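Local coordinates for protein lactose Operon Repressor (Escherichia coli, PDB 1JYE) that represses transcription of the lactose operon by binding operator DNA, a hold that inducer sugars weaken, at residues P212-E217 against E235-T240; I182-G187 against A241-N246; A81-R86 against Q298-R303; G121-Y126 against L146-S151. The protein carries 1 engineered substitution. All blocks are in the same frame, centred on the assembly; numbering follows the deposited sequence.

Interaction 1: residues P212-E217 against E235-T240; sequences PIAERE and EGIVPT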
loop_
_atom_site.group_PDB
_atom_site.type_symbol
_atom_site.label_atom_id
_atom_site.label_comp_id
_atom_site.label_asym_id
_atom_site.label_seq_id
_atom_site.Cartn_x
_atom_site.Cartn_y
_atom_site.Cartn_z
ATOM N N PRO A 212 5.458 23.115 21.007
ATOM C CA PRO A 212 6.455 22.352 20.246
ATOM C C PRO A 212 7.625 23.228 19.806
ATOM O O PRO A 212 7.441 24.414 19.528
ATOM C CB PRO A 212 5.647 21.812 19.067
ATOM C CG PRO A 212 4.600 22.864 18.860
ATOM C CD PRO A 212 4.178 23.185 20.284
ATOM N N ILE A 213 8.825 22.654 19.742
ATOM C CA ILE A 213 9.987 23.439 19.336
ATOM C C ILE A 213 10.076 23.598 17.828
ATOM O O ILE A 213 10.910 24.350 17.321
ATOM C CB ILE A 213 11.312 22.842 19.868
ATOM C CG1 ILE A 213 11.553 21.451 19.282
ATOM C CG2 ILE A 213 11.270 22.773 21.383
ATOM C CD1 ILE A 213 12.922 20.893 19.634
ATOM N N ALA A 214 9.214 22.886 17.109
ATOM C CA ALA A 214 9.176 22.976 15.660
ATOM C C ALA A 214 8.020 22.167 15.104
ATOM O O ALA A 214 7.612 21.168 15.692
ATOM C CB ALA A 214 10.490 22.472 15.061
ATOM N N GLU A 215 7.473 22.632 13.989
ATOM C CA GLU A 215 6.401 21.917 13.317
ATOM C C GLU A 215 6.609 22.092 11.825
ATOM O O GLU A 215 6.869 23.197 11.337
ATOM C CB GLU A 215 5.006 22.405 13.751
ATOM C CG GLU A 215 4.644 23.850 13.441
ATOM C CD GLU A 215 3.191 24.153 13.793
ATOM O OE1 GLU A 215 2.940 25.153 14.499
ATOM O OE2 GLU A 215 2.295 23.390 13.365
ATOM N N ARG A 216 6.529 20.978 11.110
ATOM C CA ARG A 216 6.721 20.972 9.672
ATOM C C ARG A 216 5.587 20.220 9.000
ATOM O O ARG A 216 4.702 19.682 9.671
ATOM C CB ARG A 216 8.074 20.339 9.331
ATOM C CG ARG A 216 9.252 21.283 9.569
ATOM C CD ARG A 216 10.580 20.542 9.575
ATOM N NE ARG A 216 11.716 21.462 9.566
ATOM C CZ ARG A 216 12.187 22.058 8.475
ATOM N NH1 ARG A 216 11.626 21.831 7.294
ATOM N NH2 ARG A 216 13.227 22.881 8.562
ATOM N N GLU A 217 5.623 20.186 7.671
ATOM C CA GLU A 217 4.579 19.543 6.887
ATOM C C GLU A 217 5.165 18.649 5.800
ATOM O O GLU A 217 6.062 19.064 5.065
ATOM C CB GLU A 217 3.707 20.626 6.245
ATOM C CG GLU A 217 2.545 20.119 5.415
ATOM C CD GLU A 217 1.836 21.242 4.680
ATOM O OE1 GLU A 217 2.059 22.426 5.032
ATOM O OE2 GLU A 217 1.049 20.949 3.760
ATOM N N GLU A 235 19.109 22.280 10.907
ATOM C CA GLU A 235 18.877 23.637 11.409
ATOM C C GLU A 235 19.360 23.781 12.846
ATOM O O GLU A 235 19.421 24.890 13.380
ATOM C CB GLU A 235 17.386 23.986 11.383
ATOM C CG GLU A 235 16.832 24.420 10.047
ATOM C CD GLU A 235 15.445 25.020 10.183
ATOM O OE1 GLU A 235 14.526 24.312 10.647
ATOM O OE2 GLU A 235 15.276 26.206 9.834
ATOM N N GLY A 236 19.683 22.660 13.479
ATOM C CA GLY A 236 20.134 22.706 14.856
ATOM C C GLY A 236 18.988 22.482 15.824
ATOM O O GLY A 236 19.149 22.626 17.035
ATOM N N ILE A 237 17.820 22.136 15.290
ATOM C CA ILE A 237 16.653 21.877 16.123
ATOM C C ILE A 237 16.602 20.380 16.393
ATOM O O ILE A 237 16.306 19.588 15.497
ATOM C CB ILE A 237 15.356 22.327 15.423
ATOM C CG1 ILE A 237 15.415 23.834 15.161
ATOM C CG2 ILE A 237 14.147 21.978 16.285
ATOM C CD1 ILE A 237 14.197 24.396 14.450
ATOM N N VAL A 238 16.899 19.999 17.632
ATOM C CA VAL A 238 16.917 18.592 18.011
ATOM C C VAL A 238 15.953 18.301 19.151
ATOM O O VAL A 238 16.272 18.500 20.326
ATOM C CB VAL A 238 18.341 18.151 18.439
ATOM C CG1 VAL A 238 18.385 16.644 18.647
ATOM C CG2 VAL A 238 19.351 18.577 17.390
ATOM N N PRO A 239 14.748 17.824 18.819
ATOM C CA PRO A 239 13.763 17.515 19.853
ATOM C C PRO A 239 14.120 16.179 20.490
ATOM O O PRO A 239 14.999 15.474 19.997
ATOM C CB PRO A 239 12.464 17.439 19.063
ATOM C CG PRO A 239 12.923 16.782 17.785
ATOM C CD PRO A 239 14.209 17.544 17.474
ATOM N N THR A 240 13.460 15.838 21.590
ATOM C CA THR A 240 13.703 14.551 22.220
ATOM C C THR A 240 12.624 13.593 21.723
ATOM O O THR A 240 12.735 12.381 21.877
ATOM C CB THR A 240 13.665 14.630 23.766
ATOM O OG1 THR A 240 12.407 15.160 24.201
ATOM C CG2 THR A 240 14.801 15.507 24.280
HETATM O O HOH W 1 12.321 23.002 11.779
#
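Arg216 and Glu235 form the charged link between 212-217 and 235-240, their side chains reaching toward each other tip to tip. Arg216 NH2 donates to Glu235 OE1 at 2.8 Å, with an angle of 148° at the hydrogen. The two flat groups are used differently: the oxygen lies at the edge of the guanidinium, close to its plane, while the nitrogen stands above the carboxylate, and the planes are turned 76° apart. A water completes the bridge, accepting from Arg216 NE at 2.8 Å and donating to Glu235 OE1 at 2.8 Å, so that this oxygen receives two bonds. An alanine in place of Arg216 would probably leave the Glu235 carboxylate without its cationic mate and the water without the NE-H it accepts.

The remaining contact is apolar. Ile213 CG1 takes the crowded position between backbone N and carbonyl carbon (chi1 63°), and the Ile213 side chain crosses that of Pro239 at about a right angle, its CD1 pressing on Pro239 CA at a tight 3.5 Å. Ile213 CD1 also meets Ile237 CG2 at 3.7 Å, the two isoleucines sliding past each other in opposite directions. The same methyl of Ile237 lies 3.9 Å from Ala214 CB.

Segment 235-240 leaves helix 222-234 through a Schellman motif at Gly236 and leads into strand 241-244, completing the crossover that begins at strand 214-217. Arg216, Ile237 and Pro239 all pack on Met232 of that helix, Arg216 NH1 is bonded to Gln228 OE1, and Pro239 also rests on Ala183 of the neighbouring inner strand 182-186.

Interaction 2: residues I182-G187 against A241-N246; sequences IALLAG and AMLVAN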
loop_
_atom_site.group_PDB
_atom_site.type_symbol
_atom_site.label_atom_id
_atom_site.label_comp_id
_atom_site.label_asym_id
_atom_site.label_seq_id
_atom_site.Cartn_x
_atom_site.Cartn_y
_atom_site.Cartn_z
ATOM N N ILE A 182 9.317 18.728 22.011
ATOM C CA ILE A 182 8.644 17.952 20.980
ATOM C C ILE A 182 8.467 18.663 19.645
ATOM O O ILE A 182 8.176 19.856 19.595
ATOM C CB ILE A 182 7.265 17.506 21.507
ATOM C CG1 ILE A 182 7.461 16.701 22.796
ATOM C CG2 ILE A 182 6.523 16.684 20.451
ATOM C CD1 ILE A 182 6.183 16.374 23.536
ATOM N N ALA A 183 8.653 17.919 18.557
ATOM C CA ALA A 183 8.487 18.473 17.223
ATOM C C ALA A 183 7.325 17.754 16.551
ATOM O O ALA A 183 7.047 16.592 16.856
ATOM C CB ALA A 183 9.763 18.296 16.403
ATOM N N LEU A 184 6.646 18.454 15.650
ATOM C CA LEU A 184 5.508 17.895 14.933
ATOM C C LEU A 184 5.782 17.806 13.441
ATOM O O LEU A 184 6.343 18.727 12.851
ATOM C CB LEU A 184 4.266 18.769 15.134
ATOM C CG LEU A 184 3.863 19.139 16.564
ATOM C CD1 LEU A 184 2.620 20.034 16.519
ATOM C CD2 LEU A 184 3.597 17.884 17.373
ATOM N N LEU A 185 5.395 16.690 12.832
ATOM C CA LEU A 185 5.548 16.522 11.391
ATOM C C LEU A 185 4.156 16.175 10.892
ATOM O O LEU A 185 3.712 15.029 10.988
ATOM C CB LEU A 185 6.535 15.399 11.053
ATOM C CG LEU A 185 6.651 15.078 9.556
ATOM C CD1 LEU A 185 6.889 16.354 8.753
ATOM C CD2 LEU A 185 7.791 14.092 9.340
ATOM N N ALA A 186 3.470 17.186 10.372
ATOM C CA ALA A 186 2.104 17.037 9.889
ATOM C C ALA A 186 2.002 16.484 8.480
ATOM O O ALA A 186 2.970 16.494 7.720
ATOM C CB ALA A 186 1.390 18.390 9.958
ATOM N N GLY A 187 0.812 15.992 8.151
ATOM C CA GLY A 187 0.558 15.489 6.815
ATOM C C GLY A 187 0.267 16.710 5.959
ATOM O O GLY A 187 0.271 17.828 6.476
ATOM N N ALA A 241 11.581 14.146 21.107
ATOM C CA ALA A 241 10.494 13.326 20.582
ATOM C C ALA A 241 9.785 13.998 19.413
ATOM O O ALA A 241 9.745 15.226 19.311
ATOM C CB ALA A 241 9.489 13.012 21.689
ATOM N N MET A 242 9.224 13.176 18.532
ATOM C CA MET A 242 8.506 13.670 17.367
ATOM C C MET A 242 7.162 12.972 17.210
ATOM O O MET A 242 7.062 11.758 17.378
ATOM C CB MET A 242 9.316 13.420 16.086
ATOM C CG MET A 242 10.631 14.168 15.974
ATOM S SD MET A 242 11.471 13.744 14.424
ATOM C CE MET A 242 10.514 14.667 13.239
ATOM N N LEU A 243 6.127 13.752 16.909
ATOM C CA LEU A 243 4.802 13.206 16.637
ATOM C C LEU A 243 4.721 13.312 15.115
ATOM O O LEU A 243 4.824 14.407 14.562
ATOM C CB LEU A 243 3.713 14.062 17.297
ATOM C CG LEU A 243 3.562 13.825 18.800
ATOM C CD1 LEU A 243 2.805 14.987 19.440
ATOM C CD2 LEU A 243 2.842 12.504 19.037
ATOM N N VAL A 244 4.568 12.176 14.437
ATOM C CA VAL A 244 4.517 12.163 12.974
ATOM C C VAL A 244 3.134 11.735 12.475
ATOM O O VAL A 244 2.523 10.818 13.024
ATOM C CB VAL A 244 5.618 11.231 12.418
ATOM C CG1 VAL A 244 5.665 11.318 10.903
ATOM C CG2 VAL A 244 6.965 11.629 13.017
ATOM N N ALA A 245 2.660 12.404 11.423
ATOM C CA ALA A 245 1.320 12.190 10.883
ATOM C C ALA A 245 0.949 10.809 10.352
ATOM O O ALA A 245 -0.234 10.492 10.251
ATOM C CB ALA A 245 1.010 13.262 9.835
ATOM N N ASN A 246 1.933 10.005 9.971
ATOM C CA ASN A 246 1.625 8.643 9.549
ATOM C C ASN A 246 2.871 7.789 9.651
ATOM O O ASN A 246 3.970 8.306 9.843
ATOM C CB ASN A 246 0.953 8.598 8.154
ATOM C CG ASN A 246 1.926 8.727 6.993
ATOM O OD1 ASN A 246 3.058 9.165 7.148
ATOM N ND2 ASN A 246 1.456 8.357 5.799
#
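Leu184 and Leu243 both carry CG anti to the carbonyl carbon (chi1 -52° and -78°), and the two side chains lie side by side, pointing the same way, with Leu184 CD2 3.6 Å from Leu243 CD1. On the other face of the sheet Leu185 CG and Val244 CG1 are both anti to the backbone N; the two side chains lie side by side, and Leu185 CD2 comes to 3.8 Å from Val244 CG1. The strands are neighbours in the parallel sheet of an alpha/beta subdomain of the periplasmic-binding-protein type, paired in register from Ile182 with Ala241 to Leu185 with Val244.

Four backbone hydrogen bonds join them alternately: Ala183 N to Ala241 O, Leu243 N to Ala183 O at 3.0 Å, Leu185 N to Leu243 O, and Ala245 N to Leu185 O at 2.9 Å. Each of the four acceptor oxygens also takes a CA-H...O contact, the shortest from Met242 CA to Ala183 O at 3.3 Å.

Helices cover both faces. Leu184 and Leu243 pack against helix 192-207, and Leu243 also meets helix 163-177, while Ala183, Leu185 and Met242 lie against helix 222-234. At the carboxyl end Asn246 is the N-cap of helix 247-259, its OD1 accepting from Met249 N as ND2 donates to Trp220 O. Just before it the two segments remain close, and the methyl CB of Ala245 approaches Gly187 N to 3.2 Å.

Interaction 3: residues A81-R86 against Q298-R303; sequences AAILSR and QTSVDR. Engineered in segment 81-86: Leu84 (natural residue Lys).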
loop_
_atom_site.group_PDB
_atom_site.type_symbol
_atom_site.label_atom_id
_atom_site.label_comp_id
_atom_site.label_asym_id
_atom_site.label_seq_id
_atom_site.Cartn_x
_atom_site.Cartn_y
_atom_site.Cartn_z
ATOM N N ALA A 81 -9.965 -1.800 -0.099
ATOM C CA ALA A 81 -9.852 -3.256 -0.115
ATOM C C ALA A 81 -10.959 -3.838 0.763
ATOM O O ALA A 81 -11.632 -4.796 0.387
ATOM C CB ALA A 81 -8.488 -3.687 0.412
ATOM N N ALA A 82 -11.145 -3.246 1.938
ATOM C CA ALA A 82 -12.168 -3.702 2.871
ATOM C C ALA A 82 -13.561 -3.472 2.292
ATOM O O ALA A 82 -14.466 -4.280 2.493
ATOM C CB ALA A 82 -12.024 -2.973 4.199
ATOM N N ILE A 83 -13.734 -2.360 1.586
ATOM C CA ILE A 83 -15.016 -2.057 0.963
ATOM C C ILE A 83 -15.345 -3.136 -0.068
ATOM O O ILE A 83 -16.450 -3.683 -0.085
ATOM C CB ILE A 83 -14.983 -0.685 0.253
ATOM C CG1 ILE A 83 -14.946 0.438 1.297
ATOM C CG2 ILE A 83 -16.198 -0.535 -0.664
ATOM C CD1 ILE A 83 -14.806 1.822 0.697
ATOM N N LEU A 84 -14.373 -3.450 -0.921
ATOM C CA LEU A 84 -14.579 -4.457 -1.956
ATOM C C LEU A 84 -14.849 -5.833 -1.363
ATOM O O LEU A 84 -15.666 -6.592 -1.885
ATOM C CB LEU A 84 -13.362 -4.521 -2.883
ATOM C CG LEU A 84 -13.056 -3.242 -3.666
ATOM C CD1 LEU A 84 -11.772 -3.429 -4.466
ATOM C CD2 LEU A 84 -14.221 -2.903 -4.584
ATOM N N SER A 85 -14.163 -6.159 -0.274
ATOM C CA SER A 85 -14.360 -7.451 0.370
ATOM C C SER A 85 -15.778 -7.582 0.922
ATOM O O SER A 85 -16.458 -8.582 0.683
ATOM C CB SER A 85 -13.350 -7.643 1.503
ATOM O OG SER A 85 -13.566 -8.879 2.164
ATOM N N ARG A 86 -16.225 -6.565 1.655
ATOM C CA ARG A 86 -17.558 -6.590 2.247
ATOM C C ARG A 86 -18.651 -6.531 1.184
ATOM O O ARG A 86 -19.694 -7.176 1.319
ATOM C CB ARG A 86 -17.720 -5.433 3.237
ATOM C CG ARG A 86 -19.019 -5.469 4.032
ATOM C CD ARG A 86 -19.206 -6.809 4.740
ATOM N NE ARG A 86 -20.361 -6.796 5.635
ATOM C CZ ARG A 86 -20.953 -7.888 6.107
ATOM N NH1 ARG A 86 -20.503 -9.090 5.770
ATOM N NH2 ARG A 86 -21.997 -7.779 6.920
ATOM N N GLN A 298 -15.243 -2.060 5.906
ATOM C CA GLN A 298 -16.312 -3.030 6.108
ATOM C C GLN A 298 -17.578 -2.329 6.594
ATOM O O GLN A 298 -18.665 -2.510 6.039
ATOM C CB GLN A 298 -15.876 -4.066 7.146
ATOM C CG GLN A 298 -16.887 -5.162 7.422
ATOM C CD GLN A 298 -16.480 -6.020 8.604
ATOM O OE1 GLN A 298 -16.641 -5.623 9.759
ATOM N NE2 GLN A 298 -15.927 -7.194 8.321
ATOM N N THR A 299 -17.429 -1.516 7.632
ATOM C CA THR A 299 -18.565 -0.808 8.204
ATOM C C THR A 299 -19.229 0.145 7.212
ATOM O O THR A 299 -20.453 0.284 7.210
ATOM C CB THR A 299 -18.143 -0.030 9.471
ATOM O OG1 THR A 299 -17.502 -0.931 10.388
ATOM C CG2 THR A 299 -19.363 0.579 10.159
ATOM N N SER A 300 -18.436 0.785 6.353
ATOM C CA SER A 300 -18.998 1.724 5.383
ATOM C C SER A 300 -19.972 1.047 4.423
ATOM O O SER A 300 -20.970 1.643 4.015
ATOM C CB SER A 300 -17.884 2.425 4.587
ATOM O OG SER A 300 -17.243 1.549 3.673
ATOM N N VAL A 301 -19.690 -0.200 4.059
ATOM C CA VAL A 301 -20.572 -0.917 3.148
ATOM C C VAL A 301 -21.876 -1.261 3.855
ATOM O O VAL A 301 -22.961 -1.027 3.317
ATOM C CB VAL A 301 -19.909 -2.210 2.622
ATOM C CG1 VAL A 301 -20.895 -2.991 1.755
ATOM C CG2 VAL A 301 -18.673 -1.856 1.807
ATOM N N ASP A 302 -21.772 -1.802 5.066
ATOM C CA ASP A 302 -22.967 -2.148 5.829
ATOM C C ASP A 302 -23.826 -0.902 6.018
ATOM O O ASP A 302 -25.042 -0.941 5.844
ATOM C CB ASP A 302 -22.597 -2.710 7.208
ATOM C CG ASP A 302 -21.709 -3.937 7.128
ATOM O OD1 ASP A 302 -21.860 -4.724 6.174
ATOM O OD2 ASP A 302 -20.866 -4.121 8.033
ATOM N N ARG A 303 -23.180 0.206 6.369
ATOM C CA ARG A 303 -23.875 1.470 6.603
ATOM C C ARG A 303 -24.561 2.004 5.347
ATOM O O ARG A 303 -25.716 2.430 5.395
ATOM C CB ARG A 303 -22.885 2.516 7.133
ATOM C CG ARG A 303 -23.521 3.832 7.605
ATOM C CD ARG A 303 -24.455 3.605 8.792
ATOM N NE ARG A 303 -23.864 2.690 9.766
ATOM C CZ ARG A 303 -22.830 2.980 10.552
ATOM N NH1 ARG A 303 -22.365 2.062 11.390
ATOM N NH2 ARG A 303 -22.273 4.186 10.521
#
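Arg86 reaches across from 81-86 to three residues of 298-303, starting at CB, which lies 3.9 Å from Val301 CB. CG, anti to the backbone N, meets both Val301 CB at 3.7 Å and Gln298 O at 3.6 Å. The chain then bends at chi2 (54°), taking CD to 3.9 Å from Gln298 CG. NE donates to Asp302 OD1 at 2.6 Å, meeting the oxygen's syn lone pair, with an angle of 158° at the hydrogen. NH2 adds a weak bond to the same oxygen, which lies near the guanidinium plane and at its edge.

The pair belongs to two helices, 74-89 and 293-308, packed in the alpha/beta subdomain with their short axes 8.0 Å apart and crossing at -48°. An alanine at Arg86 would probably leave Asp302 without its cationic partner and open a gap beside Val301 and Gln298.

NH1 turns to Gln89 OE1 of its own helix. Deeper in, Ile83 CG2 touches Val301 CG2 at 3.7 Å, and both Ile83 and Ser300 lie on Ile123 in strand 122-125 of the sheet. The engineered Leu84, a lysine in the natural sequence, has its CB pointing away from 298-303 and packs on Leu71 of the second subunit.

Interaction 4: residues G121-Y126 against L146-S151; sequences GLIINY and LFLDVS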
loop_
_atom_site.group_PDB
_atom_site.type_symbol
_atom_site.label_atom_id
_atom_site.label_comp_id
_atom_site.label_asym_id
_atom_site.label_seq_id
_atom_site.Cartn_x
_atom_site.Cartn_y
_atom_site.Cartn_z
ATOM N N GLY A 121 -25.775 3.833 -4.466
ATOM C CA GLY A 121 -25.182 4.283 -3.220
ATOM C C GLY A 121 -23.764 4.740 -3.486
ATOM O O GLY A 121 -23.085 4.188 -4.351
ATOM N N LEU A 122 -23.314 5.748 -2.745
ATOM C CA LEU A 122 -21.972 6.279 -2.928
ATOM C C LEU A 122 -21.155 6.362 -1.646
ATOM O O LEU A 122 -21.650 6.798 -0.610
ATOM C CB LEU A 122 -22.046 7.683 -3.532
ATOM C CG LEU A 122 -22.632 7.822 -4.935
ATOM C CD1 LEU A 122 -23.000 9.276 -5.196
ATOM C CD2 LEU A 122 -21.622 7.327 -5.954
ATOM N N ILE A 123 -19.901 5.929 -1.724
ATOM C CA ILE A 123 -18.992 6.042 -0.590
ATOM C C ILE A 123 -17.924 7.031 -1.053
ATOM O O ILE A 123 -17.248 6.806 -2.060
ATOM C CB ILE A 123 -18.341 4.688 -0.225
ATOM C CG1 ILE A 123 -19.422 3.714 0.252
ATOM C CG2 ILE A 123 -17.304 4.896 0.869
ATOM C CD1 ILE A 123 -18.908 2.328 0.611
ATOM N N ILE A 124 -17.800 8.144 -0.337
ATOM C CA ILE A 124 -16.830 9.177 -0.684
ATOM C C ILE A 124 -15.605 9.057 0.220
ATOM O O ILE A 124 -15.612 9.508 1.371
ATOM C CB ILE A 124 -17.447 10.589 -0.525
ATOM C CG1 ILE A 124 -18.803 10.659 -1.241
ATOM C CG2 ILE A 124 -16.502 11.637 -1.099
ATOM C CD1 ILE A 124 -18.738 10.429 -2.740
ATOM N N ASN A 125 -14.558 8.437 -0.314
ATOM C CA ASN A 125 -13.310 8.222 0.413
ATOM C C ASN A 125 -12.281 9.236 -0.087
ATOM O O ASN A 125 -11.220 8.872 -0.594
ATOM C CB ASN A 125 -12.834 6.787 0.159
ATOM C CG ASN A 125 -11.634 6.412 0.994
ATOM O OD1 ASN A 125 -11.600 6.670 2.197
ATOM N ND2 ASN A 125 -10.644 5.783 0.363
ATOM N N TYR A 126 -12.607 10.515 0.080
ATOM C CA TYR A 126 -11.767 11.613 -0.385
ATOM C C TYR A 126 -11.859 12.753 0.638
ATOM O O TYR A 126 -12.945 13.071 1.111
ATOM C CB TYR A 126 -12.292 12.070 -1.747
ATOM C CG TYR A 126 -11.455 13.119 -2.431
ATOM C CD1 TYR A 126 -10.283 12.777 -3.104
ATOM C CD2 TYR A 126 -11.830 14.461 -2.402
ATOM C CE1 TYR A 126 -9.504 13.747 -3.731
ATOM C CE2 TYR A 126 -11.061 15.439 -3.023
ATOM C CZ TYR A 126 -9.900 15.076 -3.685
ATOM O OH TYR A 126 -9.139 16.044 -4.298
ATOM N N LEU A 146 -22.121 8.354 1.687
ATOM C CA LEU A 146 -21.439 8.204 2.965
ATOM C C LEU A 146 -19.995 8.681 2.817
ATOM O O LEU A 146 -19.273 8.218 1.937
ATOM C CB LEU A 146 -21.477 6.733 3.385
ATOM C CG LEU A 146 -20.887 6.338 4.736
ATOM C CD1 LEU A 146 -21.701 6.972 5.870
ATOM C CD2 LEU A 146 -20.910 4.825 4.857
ATOM N N PHE A 147 -19.581 9.606 3.680
ATOM C CA PHE A 147 -18.229 10.168 3.625
ATOM C C PHE A 147 -17.291 9.552 4.658
ATOM O O PHE A 147 -17.658 9.392 5.823
ATOM C CB PHE A 147 -18.287 11.687 3.832
ATOM C CG PHE A 147 -19.052 12.421 2.762
ATOM C CD1 PHE A 147 -20.442 12.343 2.698
ATOM C CD2 PHE A 147 -18.381 13.191 1.819
ATOM C CE1 PHE A 147 -21.154 13.028 1.706
ATOM C CE2 PHE A 147 -19.080 13.879 0.821
ATOM C CZ PHE A 147 -20.472 13.796 0.767
ATOM N N LEU A 148 -16.072 9.229 4.232
ATOM C CA LEU A 148 -15.092 8.616 5.124
ATOM C C LEU A 148 -13.874 9.487 5.445
ATOM O O LEU A 148 -13.008 9.080 6.222
ATOM C CB LEU A 148 -14.614 7.287 4.527
ATOM C CG LEU A 148 -15.703 6.294 4.109
ATOM C CD1 LEU A 148 -15.055 4.998 3.607
ATOM C CD2 LEU A 148 -16.627 6.012 5.292
ATOM N N ASP A 149 -13.797 10.679 4.860
ATOM C CA ASP A 149 -12.655 11.561 5.111
ATOM C C ASP A 149 -13.128 13.002 5.234
ATOM O O ASP A 149 -12.912 13.826 4.342
ATOM C CB ASP A 149 -11.636 11.450 3.974
ATOM C CG ASP A 149 -10.262 11.971 4.364
ATOM O OD1 ASP A 149 -10.137 12.625 5.425
ATOM O OD2 ASP A 149 -9.303 11.727 3.602
ATOM N N VAL A 150 -13.775 13.288 6.355
ATOM C CA VAL A 150 -14.317 14.612 6.636
ATOM C C VAL A 150 -14.224 14.867 8.135
ATOM O O VAL A 150 -13.747 14.019 8.892
ATOM C CB VAL A 150 -15.812 14.687 6.245
ATOM C CG1 VAL A 150 -15.970 14.594 4.745
ATOM C CG2 VAL A 150 -16.588 13.547 6.924
ATOM N N SER A 151 -14.670 16.045 8.554
ATOM C CA SER A 151 -14.699 16.379 9.969
ATOM C C SER A 151 -15.987 15.751 10.480
ATOM O O SER A 151 -16.949 15.623 9.727
ATOM C CB SER A 151 -14.775 17.893 10.164
ATOM O OG SER A 151 -15.167 18.201 11.489
HETATM O O HOH W 2 -15.024 12.055 2.519
HETATM O O HOH W 3 -9.032 9.896 1.538
#
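Ile123 and Ile124 pair with Leu146 and Phe147 as parallel strands, the touching parts of the two segments running only 7° apart. Three backbone bonds hold the register: Leu146 N to Leu122 O at 2.8 Å, Ile124 N to Leu146 O at 2.7 Å, and Leu148 N to Ile124 O at 2.9 Å. Beyond this the segments separate, and a water takes over, donating to Ile124 O and Tyr126 O and accepting from Asp149 N. Together with helix 130-139 the strands form a beta-alpha-beta unit at the edge of the parallel sheet.

Ile124 and Phe147 lie side by side on one face of that sheet. Ile124 CG1, placed anti to the carbonyl carbon (chi1 -50°), stands over the ring of Phe147 in a CH-pi contact, 4.0 Å from its centroid and 17° off the normal. Ile124 CB also comes to 3.6 Å from Phe147 CD2, at the ring's rim. On the other face, packed against helices 74-89 and 293-308, Ile123 CG2 meets Leu148 CD1 at 3.5 Å. Asn125 OD1 lies beside Leu148 CB, its amide ND2 being bonded to Thr68 OG1.

Asp149 brings in charge at the carboxyl end. Its OD2 accepts from a second water at 2.8 Å, which also bonds weakly to Asn125 O, and OD1 accepts from Ser193 OG, at the start of helix 192-207 in the other subdomain. The contact passes from apolar packing to a hydrated end with a carboxylate; as in relatives, such strand ends face the cleft between subdomains, and the Asp149-Ser193 bond is consistent with a tie across it.

Interactions 1 and 2 share one parallel sheet: Arg216 N and O bond to Leu184 O and Ala186 N, so strand 182-186 is held on one side by 214-217 and on the other by 241-244. Interactions 3 and 4 lie in the other subdomain, on the opposite side of the chain's centre. There the helix segment 298-303 rests on the sheet, with Ser300 and Arg303 packing on Leu146. The buried pairs, interactions 2 and 4, rely on backbone hydrogen bonds and apolar side chains, with waters and a carboxylate at the far end of interaction 4. Interaction 1, at the surface, and interaction 3, partly buried, each combine apolar packing with an arginine-carboxylate salt bridge, water-bridged in interaction 1.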